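PDB 6L4U: fucoxanthin chlorophyll a/c-binding protein Lhcq11 from Chaetoceros gracilis, which probably harvests light, binding chlorophylls a and c with fucoxanthin-type carotenoids and passing their excitation energy on towards a photosystem. Local coordinates for residues 88-93 against 178-183; 105-110 against 219-224. All coordinates share one frame; numbering follows the deposited sequence.

Interaction 1 of 2, residues 88-93 against 178-183; sequences SAETLA and YLRGGT. With KC1 (Chlorophyll c1), chain B.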
ATOM      1  N   SER Y  88     -17.925 -56.352 -31.168  1.00 58.75           N
ATOM      2  CA  SER Y  88     -17.913 -57.590 -30.409  1.00 58.75           C
ATOM      3  C   SER Y  88     -19.270 -58.273 -30.521  1.00 58.75           C
ATOM      4  O   SER Y  88     -20.176 -57.796 -31.211  1.00 58.75           O
ATOM      5  CB  SER Y  88     -17.539 -57.305 -28.956  1.00 58.75           C
ATOM      6  OG  SER Y  88     -18.429 -56.362 -28.384  1.00 58.75           O
ATOM      7  N   ALA Y  89     -19.410 -59.407 -29.830  1.00 59.88           N
ATOM      8  CA  ALA Y  89     -20.694 -60.093 -29.776  1.00 59.88           C
ATOM      9  C   ALA Y  89     -21.719 -59.318 -28.964  1.00 59.88           C
ATOM     10  O   ALA Y  89     -22.923 -59.505 -29.166  1.00 59.88           O
ATOM     11  CB  ALA Y  89     -20.518 -61.496 -29.198  1.00 59.88           C
ATOM     12  N   GLU Y  90     -21.265 -58.459 -28.050  1.00 61.85           N
ATOM     13  CA  GLU Y  90     -22.166 -57.552 -27.348  1.00 61.85           C
ATOM     14  C   GLU Y  90     -22.748 -56.515 -28.302  1.00 61.85           C
ATOM     15  O   GLU Y  90     -23.918 -56.134 -28.178  1.00 61.85           O
ATOM     16  CB  GLU Y  90     -21.411 -56.895 -26.190  1.00 61.85           C
ATOM     17  CG  GLU Y  90     -22.081 -55.696 -25.543  1.00 61.85           C
ATOM     18  CD  GLU Y  90     -21.193 -55.024 -24.512  1.00 61.85           C
ATOM     19  OE1 GLU Y  90     -21.731 -54.413 -23.565  1.00 61.85           O
ATOM     20  OE2 GLU Y  90     -19.956 -55.109 -24.645  1.00 61.85           O
ATOM     21  N   THR Y  91     -21.959 -56.079 -29.283  1.00 60.02           N
ATOM     22  CA  THR Y  91     -22.405 -55.097 -30.263  1.00 60.02           C
ATOM     23  C   THR Y  91     -23.408 -55.661 -31.257  1.00 60.02           C
ATOM     24  O   THR Y  91     -24.353 -54.954 -31.624  1.00 60.02           O
ATOM     25  CB  THR Y  91     -21.198 -54.528 -31.014  1.00 60.02           C
ATOM     26  OG1 THR Y  91     -20.139 -54.268 -30.086  1.00 60.02           O
ATOM     27  CG2 THR Y  91     -21.561 -53.236 -31.707  1.00 60.02           C
ATOM     28  N   LEU Y  92     -23.237 -56.910 -31.690  1.00 61.15           N
ATOM     29  CA  LEU Y  92     -24.192 -57.513 -32.608  1.00 61.15           C
ATOM     30  C   LEU Y  92     -25.521 -57.810 -31.931  1.00 61.15           C
ATOM     31  O   LEU Y  92     -26.563 -57.817 -32.595  1.00 61.15           O
ATOM     32  CB  LEU Y  92     -23.608 -58.791 -33.208  1.00 61.15           C
ATOM     33  CG  LEU Y  92     -24.259 -59.302 -34.491  1.00 61.15           C
ATOM     34  CD1 LEU Y  92     -24.461 -58.172 -35.479  1.00 61.15           C
ATOM     35  CD2 LEU Y  92     -23.434 -60.405 -35.111  1.00 61.15           C
ATOM     36  N   ALA Y  93     -25.507 -58.051 -30.617  1.00 60.80           N
ATOM     37  CA  ALA Y  93     -26.752 -58.238 -29.884  1.00 60.80           C
ATOM     38  C   ALA Y  93     -27.541 -56.943 -29.790  1.00 60.80           C
ATOM     39  O   ALA Y  93     -28.777 -56.972 -29.759  1.00 60.80           O
ATOM     40  CB  ALA Y  93     -26.462 -58.787 -28.488  1.00 60.80           C
ATOM     41  N   TYR Y 178     -29.845 -58.365 -22.415  1.00 71.37           N
ATOM     42  CA  TYR Y 178     -29.580 -58.850 -23.763  1.00 71.37           C
ATOM     43  C   TYR Y 178     -28.187 -58.478 -24.251  1.00 71.37           C
ATOM     44  O   TYR Y 178     -27.667 -59.136 -25.156  1.00 71.37           O
ATOM     45  CB  TYR Y 178     -30.633 -58.324 -24.739  1.00 71.37           C
ATOM     46  CG  TYR Y 178     -31.022 -56.880 -24.543  1.00 71.37           C
ATOM     47  CD1 TYR Y 178     -30.316 -55.862 -25.168  1.00 71.37           C
ATOM     48  CD2 TYR Y 178     -32.112 -56.536 -23.751  1.00 71.37           C
ATOM     49  CE1 TYR Y 178     -30.671 -54.541 -24.993  1.00 71.37           C
ATOM     50  CE2 TYR Y 178     -32.471 -55.225 -23.569  1.00 71.37           C
ATOM     51  CZ  TYR Y 178     -31.754 -54.234 -24.196  1.00 71.37           C
ATOM     52  OH  TYR Y 178     -32.119 -52.928 -24.003  1.00 71.37           O
ATOM     53  N   LEU Y 179     -27.573 -57.449 -23.676  1.00 71.44           N
ATOM     54  CA  LEU Y 179     -26.179 -57.144 -23.950  1.00 71.44           C
ATOM     55  C   LEU Y 179     -25.227 -57.852 -23.001  1.00 71.44           C
ATOM     56  O   LEU Y 179     -24.010 -57.702 -23.144  1.00 71.44           O
ATOM     57  CB  LEU Y 179     -25.940 -55.636 -23.873  1.00 71.44           C
ATOM     58  CG  LEU Y 179     -26.807 -54.757 -24.769  1.00 71.44           C
ATOM     59  CD1 LEU Y 179     -26.287 -53.340 -24.728  1.00 71.44           C
ATOM     60  CD2 LEU Y 179     -26.829 -55.280 -26.194  1.00 71.44           C
ATOM     61  N   ARG Y 180     -25.747 -58.605 -22.033  1.00 71.02           N
ATOM     62  CA  ARG Y 180     -24.918 -59.373 -21.115  1.00 71.02           C
ATOM     63  C   ARG Y 180     -25.121 -60.873 -21.279  1.00 71.02           C
ATOM     64  O   ARG Y 180     -24.174 -61.591 -21.608  1.00 71.02           O
ATOM     65  CB  ARG Y 180     -25.210 -58.944 -19.670  1.00 71.02           C
ATOM     66  CG  ARG Y 180     -24.896 -57.486 -19.381  1.00 71.02           C
ATOM     67  CD  ARG Y 180     -23.422 -57.192 -19.608  1.00 71.02           C
ATOM     68  NE  ARG Y 180     -23.096 -55.779 -19.437  1.00 71.02           N
ATOM     69  CZ  ARG Y 180     -22.932 -54.925 -20.440  1.00 71.02           C
ATOM     70  NH1 ARG Y 180     -23.067 -55.335 -21.692  1.00 71.02           N
ATOM     71  NH2 ARG Y 180     -22.632 -53.657 -20.191  1.00 71.02           N
ATOM     72  N   GLY Y 181     -26.335 -61.373 -21.062  1.00 63.09           N
ATOM     73  CA  GLY Y 181     -26.581 -62.793 -21.220  1.00 63.09           C
ATOM     74  C   GLY Y 181     -27.939 -63.166 -21.780  1.00 63.09           C
ATOM     75  O   GLY Y 181     -28.244 -64.354 -21.917  1.00 63.09           O
ATOM     76  N   GLY Y 182     -28.762 -62.172 -22.115  1.00 63.54           N
ATOM     77  CA  GLY Y 182     -30.155 -62.399 -22.423  1.00 63.54           C
ATOM     78  C   GLY Y 182     -30.468 -62.424 -23.913  1.00 63.54           C
ATOM     79  O   GLY Y 182     -29.671 -62.042 -24.766  1.00 63.54           O
ATOM     80  N   THR Y 183     -31.679 -62.906 -24.212  1.00 65.69           N
ATOM     81  CA  THR Y 183     -32.251 -62.926 -25.551  1.00 65.69           C
ATOM     82  C   THR Y 183     -32.568 -61.502 -26.008  1.00 65.69           C
ATOM     83  O   THR Y 183     -33.235 -60.754 -25.289  1.00 65.69           O
ATOM     84  CB  THR Y 183     -33.525 -63.775 -25.570  1.00 65.69           C
ATOM     85  OG1 THR Y 183     -33.195 -65.141 -25.294  1.00 65.69           O
ATOM     86  CG2 THR Y 183     -34.227 -63.693 -26.923  1.00 65.69           C
TER
HETATM   87  NB  KC1 B 310     -28.868 -48.701 -21.938  1.00 72.94           N
HETATM   88  ND  KC1 B 310     -31.269 -49.509 -18.770  1.00 72.94           N
HETATM   89  C1A KC1 B 310     -28.646 -51.356 -18.689  1.00 72.94           C
HETATM   90  C1B KC1 B 310     -27.862 -49.429 -22.418  1.00 72.94           C
HETATM   91  C1C KC1 B 310     -31.299 -46.839 -21.708  1.00 72.94           C
HETATM   92  C1D KC1 B 310     -32.502 -49.028 -18.217  1.00 72.94           C
HETATM   93  C2A KC1 B 310     -27.407 -52.231 -18.541  1.00 72.94           C
HETATM   94  C2B KC1 B 310     -27.390 -49.047 -23.774  1.00 72.94           C
HETATM   95  C2C KC1 B 310     -32.185 -45.651 -21.580  1.00 72.94           C
HETATM   96  C2D KC1 B 310     -32.906 -49.622 -16.924  1.00 72.94           C
HETATM   97  C3A KC1 B 310     -26.657 -51.922 -19.823  1.00 72.94           C
HETATM   98  C3B KC1 B 310     -28.325 -47.953 -24.106  1.00 72.94           C
HETATM   99  C3C KC1 B 310     -33.060 -46.016 -20.455  1.00 72.94           C
HETATM  100  C3D KC1 B 310     -31.758 -50.545 -16.705  1.00 72.94           C
HETATM  101  C4A KC1 B 310     -27.600 -50.941 -20.432  1.00 72.94           C
HETATM  102  C4B KC1 B 310     -29.176 -47.823 -22.893  1.00 72.94           C
HETATM  103  C4C KC1 B 310     -32.570 -47.366 -20.087  1.00 72.94           C
HETATM  104  C4D KC1 B 310     -30.903 -50.418 -17.790  1.00 72.94           C
HETATM  105  CAA KC1 B 310     -27.570 -53.747 -18.509  1.00 72.94           C
HETATM  106  CAB KC1 B 310     -28.386 -47.140 -25.340  1.00 72.94           C
HETATM  107  CAC KC1 B 310     -34.184 -45.225 -19.832  1.00 72.94           C
HETATM  108  CAD KC1 B 310     -31.177 -51.563 -15.797  1.00 72.94           C
HETATM  109  CBA KC1 B 310     -27.190 -54.367 -17.167  1.00 72.94           C
HETATM  110  CBB KC1 B 310     -28.063 -45.861 -25.308  1.00 72.94           C
HETATM  111  CBC KC1 B 310     -33.537 -44.325 -18.801  1.00 72.94           C
HETATM  112  CBD KC1 B 310     -29.896 -52.024 -16.357  1.00 72.94           C
HETATM  113  CED KC1 B 310     -27.437 -51.979 -13.385  1.00 72.94           C
HETATM  114  CGA KC1 B 310     -25.704 -54.362 -16.905  1.00 72.94           C
HETATM  115  CGD KC1 B 310     -28.835 -51.567 -15.401  1.00 72.94           C
HETATM  116  CHA KC1 B 310     -29.733 -51.300 -17.646  1.00 72.94           C
HETATM  117  CHB KC1 B 310     -27.211 -50.458 -21.608  1.00 72.94           C
HETATM  118  CHC KC1 B 310     -30.265 -46.843 -22.761  1.00 72.94           C
HETATM  119  CHD KC1 B 310     -33.259 -48.022 -18.958  1.00 72.94           C
HETATM  120  CMA KC1 B 310     -25.339 -51.212 -19.522  1.00 72.94           C
HETATM  121  CMB KC1 B 310     -26.285 -49.628 -24.608  1.00 72.94           C
HETATM  122  CMC KC1 B 310     -32.201 -44.376 -22.381  1.00 72.94           C
HETATM  123  CMD KC1 B 310     -34.060 -49.461 -15.976  1.00 72.94           C
HETATM  124  NA  KC1 B 310     -28.704 -50.632 -19.750  1.00 72.94           N
HETATM  125  NC  KC1 B 310     -31.517 -47.827 -20.815  1.00 72.94           N
HETATM  126  O1A KC1 B 310     -25.287 -54.564 -15.778  1.00 72.94           O
HETATM  127  O1D KC1 B 310     -28.333 -50.463 -15.514  1.00 72.94           O
HETATM  128  O2A KC1 B 310     -24.748 -54.126 -17.972  1.00 72.94           O
HETATM  129  O2D KC1 B 310     -28.387 -52.447 -14.337  1.00 72.94           O
HETATM  130  OBD KC1 B 310     -31.671 -51.963 -14.684  1.00 72.94           O
HETATM  131 MG   KC1 B 310     -29.948 -49.042 -20.241  1.00 72.94          MG
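Arg-180 NH1 is gripped by two oxygens, the carboxylate OE1 of Glu-90 in the facing segment and the carbonyl O of its neighbour, Leu-179. The salt bridge from Arg-180 NH1 to Glu-90 OE1 measures 2.5 Å, short enough for the exact length to be doubtful. OE1 comes in at the edge of the guanidinium, yet the carboxylate and guanidinium planes stand 80° apart. The hydrogen bond from Arg-180 NH1 to Leu-179 O, 2.9 Å, lies almost in the guanidinium plane but meets the carbonyl from above its own plane. Arg-180 is bent at its second torsion (chi2 -61°), which brings NH1 back to Leu-179 O. Arg-180 NE approaches O2A of chlorophyll c1 at 2.8 Å, an oblique contact with a carboxyl oxygen. In this light-harvesting fold the contact joins the first turn of helix 89-115 to the loop between helices 148-171 and 208-230. Leu-179 reaches two ways: its CD2 lies 3.6 Å from Glu-90 O on the helix, its CD1 3.7 Å from CMB of chlorophyll c1. Glu-90 OE2 forms a salt bridge with a basic side chain of another protein chain. One turn further along the helix, Ala-93 CB packs 3.6 Å from Tyr-178 O.

Interaction 2 of 2, residues 105-110 against 219-224; sequences IAMAAF and RLAMIG. With A86 ((3S,3'S,5R,5'R,6S,6'R,8'R)-3,5'-dihydroxy-8-oxo-6',7'-didehydro-5,5',6,6',7,8-hexahydro-5,6-epoxy-beta,beta-caroten-3'- yl acetate), chain C.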
ATOM      1  N   ILE Y 105     -42.442 -51.798 -33.773  1.00 68.63           N
ATOM      2  CA  ILE Y 105     -43.081 -50.490 -33.719  1.00 68.63           C
ATOM      3  C   ILE Y 105     -43.624 -50.104 -35.088  1.00 68.63           C
ATOM      4  O   ILE Y 105     -44.762 -49.638 -35.207  1.00 68.63           O
ATOM      5  CB  ILE Y 105     -42.089 -49.449 -33.165  1.00 68.63           C
ATOM      6  CG1 ILE Y 105     -41.859 -49.708 -31.676  1.00 68.63           C
ATOM      7  CG2 ILE Y 105     -42.593 -48.028 -33.386  1.00 68.63           C
ATOM      8  CD1 ILE Y 105     -40.956 -48.712 -31.005  1.00 68.63           C
ATOM      9  N   ALA Y 106     -42.843 -50.336 -36.146  1.00 68.55           N
ATOM     10  CA  ALA Y 106     -43.288 -49.997 -37.493  1.00 68.55           C
ATOM     11  C   ALA Y 106     -44.376 -50.930 -38.010  1.00 68.55           C
ATOM     12  O   ALA Y 106     -45.078 -50.569 -38.959  1.00 68.55           O
ATOM     13  CB  ALA Y 106     -42.104 -50.001 -38.456  1.00 68.55           C
ATOM     14  N   MET Y 107     -44.529 -52.118 -37.423  1.00 73.51           N
ATOM     15  CA  MET Y 107     -45.667 -52.962 -37.769  1.00 73.51           C
ATOM     16  C   MET Y 107     -46.966 -52.357 -37.255  1.00 73.51           C
ATOM     17  O   MET Y 107     -47.962 -52.289 -37.984  1.00 73.51           O
ATOM     18  CB  MET Y 107     -45.473 -54.368 -37.206  1.00 73.51           C
ATOM     19  CG  MET Y 107     -44.500 -55.233 -37.969  1.00 73.51           C
ATOM     20  SD  MET Y 107     -44.603 -56.978 -37.522  1.00 73.51           S
ATOM     21  CE  MET Y 107     -43.335 -57.099 -36.268  1.00 73.51           C
ATOM     22  N   ALA Y 108     -46.971 -51.912 -35.998  1.00 72.38           N
ATOM     23  CA  ALA Y 108     -48.152 -51.265 -35.439  1.00 72.38           C
ATOM     24  C   ALA Y 108     -48.385 -49.891 -36.050  1.00 72.38           C
ATOM     25  O   ALA Y 108     -49.537 -49.488 -36.241  1.00 72.38           O
ATOM     26  CB  ALA Y 108     -48.017 -51.150 -33.922  1.00 72.38           C
ATOM     27  N   ALA Y 109     -47.313 -49.162 -36.367  1.00 71.39           N
ATOM     28  CA  ALA Y 109     -47.459 -47.817 -36.909  1.00 71.39           C
ATOM     29  C   ALA Y 109     -47.879 -47.815 -38.372  1.00 71.39           C
ATOM     30  O   ALA Y 109     -48.354 -46.785 -38.860  1.00 71.39           O
ATOM     31  CB  ALA Y 109     -46.155 -47.036 -36.748  1.00 71.39           C
ATOM     32  N   PHE Y 110     -47.709 -48.931 -39.086  1.00 72.86           N
ATOM     33  CA  PHE Y 110     -48.122 -48.971 -40.485  1.00 72.86           C
ATOM     34  C   PHE Y 110     -49.638 -49.025 -40.617  1.00 72.86           C
ATOM     35  O   PHE Y 110     -50.227 -48.261 -41.388  1.00 72.86           O
ATOM     36  CB  PHE Y 110     -47.497 -50.168 -41.205  1.00 72.86           C
ATOM     37  CG  PHE Y 110     -48.076 -50.409 -42.573  1.00 72.86           C
ATOM     38  CD1 PHE Y 110     -48.932 -51.478 -42.808  1.00 72.86           C
ATOM     39  CD2 PHE Y 110     -47.779 -49.550 -43.619  1.00 72.86           C
ATOM     40  CE1 PHE Y 110     -49.478 -51.682 -44.062  1.00 72.86           C
ATOM     41  CE2 PHE Y 110     -48.316 -49.753 -44.876  1.00 72.86           C
ATOM     42  CZ  PHE Y 110     -49.166 -50.821 -45.098  1.00 72.86           C
ATOM     43  N   ARG Y 219     -39.540 -56.260 -41.012  1.00 70.76           N
ATOM     44  CA  ARG Y 219     -38.642 -55.605 -41.964  1.00 70.76           C
ATOM     45  C   ARG Y 219     -39.412 -54.945 -43.097  1.00 70.76           C
ATOM     46  O   ARG Y 219     -39.061 -53.844 -43.538  1.00 70.76           O
ATOM     47  CB  ARG Y 219     -37.659 -56.620 -42.542  1.00 70.76           C
ATOM     48  CG  ARG Y 219     -36.414 -56.851 -41.729  1.00 70.76           C
ATOM     49  CD  ARG Y 219     -35.681 -58.084 -42.218  1.00 70.76           C
ATOM     50  NE  ARG Y 219     -34.564 -58.436 -41.351  1.00 70.76           N
ATOM     51  CZ  ARG Y 219     -33.766 -59.480 -41.545  1.00 70.76           C
ATOM     52  NH1 ARG Y 219     -33.955 -60.276 -42.586  1.00 70.76           N
ATOM     53  NH2 ARG Y 219     -32.778 -59.725 -40.700  1.00 70.76           N
ATOM     54  N   LEU Y 220     -40.470 -55.602 -43.574  1.00 74.90           N
ATOM     55  CA  LEU Y 220     -41.271 -55.036 -44.650  1.00 74.90           C
ATOM     56  C   LEU Y 220     -42.125 -53.877 -44.146  1.00 74.90           C
ATOM     57  O   LEU Y 220     -42.518 -53.004 -44.925  1.00 74.90           O
ATOM     58  CB  LEU Y 220     -42.129 -56.137 -45.275  1.00 74.90           C
ATOM     59  CG  LEU Y 220     -42.724 -55.927 -46.667  1.00 74.90           C
ATOM     60  CD1 LEU Y 220     -42.629 -57.212 -47.464  1.00 74.90           C
ATOM     61  CD2 LEU Y 220     -44.168 -55.500 -46.569  1.00 74.90           C
ATOM     62  N   ALA Y 221     -42.407 -53.841 -42.843  1.00 70.75           N
ATOM     63  CA  ALA Y 221     -43.157 -52.720 -42.293  1.00 70.75           C
ATOM     64  C   ALA Y 221     -42.316 -51.456 -42.216  1.00 70.75           C
ATOM     65  O   ALA Y 221     -42.842 -50.356 -42.418  1.00 70.75           O
ATOM     66  CB  ALA Y 221     -43.689 -53.068 -40.910  1.00 70.75           C
ATOM     67  N   MET Y 222     -41.021 -51.590 -41.919  1.00 71.14           N
ATOM     68  CA  MET Y 222     -40.165 -50.415 -41.800  1.00 71.14           C
ATOM     69  C   MET Y 222     -39.938 -49.763 -43.157  1.00 71.14           C
ATOM     70  O   MET Y 222     -39.902 -48.532 -43.260  1.00 71.14           O
ATOM     71  CB  MET Y 222     -38.843 -50.794 -41.134  1.00 71.14           C
ATOM     72  CG  MET Y 222     -39.046 -51.581 -39.854  1.00 71.14           C
ATOM     73  SD  MET Y 222     -37.676 -52.624 -39.330  1.00 71.14           S
ATOM     74  CE  MET Y 222     -36.321 -51.489 -39.468  1.00 71.14           C
ATOM     75  N   ILE Y 223     -39.820 -50.565 -44.218  1.00 68.49           N
ATOM     76  CA  ILE Y 223     -39.793 -49.976 -45.553  1.00 68.49           C
ATOM     77  C   ILE Y 223     -41.200 -49.591 -45.996  1.00 68.49           C
ATOM     78  O   ILE Y 223     -41.368 -48.789 -46.922  1.00 68.49           O
ATOM     79  CB  ILE Y 223     -39.117 -50.926 -46.559  1.00 68.49           C
ATOM     80  CG1 ILE Y 223     -39.917 -52.214 -46.710  1.00 68.49           C
ATOM     81  CG2 ILE Y 223     -37.703 -51.245 -46.117  1.00 68.49           C
ATOM     82  CD1 ILE Y 223     -39.449 -53.093 -47.831  1.00 68.49           C
ATOM     83  N   GLY Y 224     -42.230 -50.145 -45.352  1.00 65.33           N
ATOM     84  CA  GLY Y 224     -43.582 -49.683 -45.612  1.00 65.33           C
ATOM     85  C   GLY Y 224     -43.885 -48.368 -44.919  1.00 65.33           C
ATOM     86  O   GLY Y 224     -44.551 -47.497 -45.484  1.00 65.33           O
TER
HETATM   87  C   A86 C 313     -44.642 -56.574 -41.619  1.00 82.20           C
HETATM   88  O   A86 C 313     -48.789 -61.901 -35.386  1.00 82.20           O
HETATM   89  C1  A86 C 313     -45.988 -55.951 -42.121  1.00 82.20           C
HETATM   90  C10 A86 C 313     -49.674 -59.126 -35.099  1.00 82.20           C
HETATM   91  C11 A86 C 313     -49.533 -60.136 -34.054  1.00 82.20           C
HETATM   92  C12 A86 C 313     -49.702 -59.736 -32.611  1.00 82.20           C
HETATM   93  C13 A86 C 313     -49.236 -61.566 -34.349  1.00 82.20           C
HETATM   94  C14 A86 C 313     -49.586 -62.684 -33.155  1.00 82.20           C
HETATM   95  C15 A86 C 313     -48.858 -64.046 -33.422  1.00 82.20           C
HETATM   96  C16 A86 C 313     -49.732 -65.230 -33.815  1.00 82.20           C
HETATM   97  C17 A86 C 313     -50.183 -66.107 -32.646  1.00 82.20           C
HETATM   98  C18 A86 C 313     -49.045 -66.610 -31.882  1.00 82.20           C
HETATM   99  C19 A86 C 313     -48.234 -65.411 -31.274  1.00 82.20           C
HETATM  100  C2  A86 C 313     -47.136 -55.934 -41.292  1.00 82.20           C
HETATM  101  C20 A86 C 313     -47.785 -64.377 -32.435  1.00 82.20           C
HETATM  102  C21 A86 C 313     -47.262 -63.148 -31.596  1.00 82.20           C
HETATM  103  C22 A86 C 313     -51.013 -64.731 -34.557  1.00 82.20           C
HETATM  104  C23 A86 C 313     -48.972 -66.096 -34.809  1.00 82.20           C
HETATM  105  C24 A86 C 313     -46.109 -55.350 -43.515  1.00 82.20           C
HETATM  106  C25 A86 C 313     -46.266 -53.937 -43.637  1.00 82.20           C
HETATM  107  C26 A86 C 313     -46.435 -53.026 -45.006  1.00 82.20           C
HETATM  108  C27 A86 C 313     -45.881 -53.157 -46.316  1.00 82.20           C
HETATM  109  C28 A86 C 313     -44.973 -54.255 -46.718  1.00 82.20           C
HETATM  110  C29 A86 C 313     -46.293 -52.035 -47.401  1.00 82.20           C
HETATM  111  C3  A86 C 313     -47.173 -56.467 -39.920  1.00 82.20           C
HETATM  112  C30 A86 C 313     -45.769 -51.989 -48.776  1.00 82.20           C
HETATM  113  C31 A86 C 313     -45.291 -51.881 -50.134  1.00 82.20           C
HETATM  114  C32 A86 C 313     -45.350 -50.516 -50.882  1.00 82.20           C
HETATM  115  C33 A86 C 313     -44.229 -50.242 -51.906  1.00 82.20           C
HETATM  116  C34 A86 C 313     -43.793 -51.446 -52.764  1.00 82.20           C
HETATM  117  C35 A86 C 313     -43.569 -52.730 -51.926  1.00 82.20           C
HETATM  118  C36 A86 C 313     -44.664 -53.081 -50.892  1.00 82.20           C
HETATM  119  C37 A86 C 313     -45.778 -53.898 -51.595  1.00 82.20           C
HETATM  120  C4  A86 C 313     -48.309 -56.209 -39.130  1.00 82.20           C
HETATM  121  C40 A86 C 313     -46.734 -50.310 -51.560  1.00 82.20           C
HETATM  122  C41 A86 C 313     -45.218 -49.416 -49.794  1.00 82.20           C
HETATM  123  C5  A86 C 313     -48.504 -56.704 -37.546  1.00 82.20           C
HETATM  124  C6  A86 C 313     -49.599 -56.136 -36.866  1.00 82.20           C
HETATM  125  C7  A86 C 313     -50.529 -55.109 -37.646  1.00 82.20           C
HETATM  126  C8  A86 C 313     -49.977 -56.433 -35.321  1.00 82.20           C
HETATM  127  C9  A86 C 313     -49.999 -57.701 -34.579  1.00 82.20           C
HETATM  128  O1  A86 C 313     -47.435 -63.979 -33.820  1.00 82.20           O
HETATM  129  O2  A86 C 313     -49.508 -67.433 -30.833  1.00 82.20           O
HETATM  130  O3  A86 C 313     -44.066 -53.919 -49.935  1.00 82.20           O
HETATM  131  O4  A86 C 313     -44.723 -51.680 -53.802  1.00 82.20           O
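The crossing of helices 89-115 and 208-230 forms the centre of the chlorophyll a/b-binding fold, and Ala-106 and Met-107 meet Ala-221 and Met-222 where the two come together. The short segments cross at 54°, their axes 7.9 Å apart at closest approach, a spacing that small side chains permit. The methyl of Ala-221 sits against the opposing backbone, its CB lying 3.5 Å from Ala-106 O. Beside it, Ala-106 CB touches Met-222 CG at 3.7 Å, while the rest of the methionine chain leads away towards a chlorophyll a and a second carotenoid. Met-107 closes the other flank, its CG 3.7 Å from Ala-221 CB. No hydrogen bond links the segments, and apolar packing carries the contact. An ion pair between Arg-219 and Glu-99 also joins the two helices.

Met-107 and Ala-221 also line the bed of a fucoxanthin. Met-107 CG lies 3.5 Å from A86 C3, and further along the polyene the ring of Phe-110 lies flat beneath the chain. With CG anti to the backbone N (chi1 170°), the ring reaches out towards helix 208-230, and Trp-114 of its own helix meets it edge-to-face. Phe-110 CD2 lies 4.3 Å from Gly-224 O, which approaches the ring obliquely. An alanine in place of Phe-110 would probably open a gap under C26 and leave this part of the polyene free to shift. A side chain at Gly-224 would run into the same carbon. The modelled approach of Leu-220 to the carotenoid methyl C28 is too short for a packing contact and is best treated as doubtful. Over Phe-110, A86 C26 stands 3.4 Å above the ring plane, above its centre.

How the interactions relate
Helix 89-115 takes part in both interactions, at its beginning in interaction 1 and further along in interaction 2; their centres lie about 24 Å apart and the nearest atoms about 10 Å, with no touch between them. Chemistry follows place. Interaction 1, though largely buried, lies about 16 Å from the chain centre, where a helix start faces a loop, exposed Arg-180 and a neighbouring protein form its border, and charged groups do much of the joining. Interaction 2 lies in the buried core, about 9 Å from that centre, helix against helix, apolar and touched by no other protein chain. A pigment completes each: a chlorophyll carboxyl group in interaction 1, a carotenoid polyene in interaction 2.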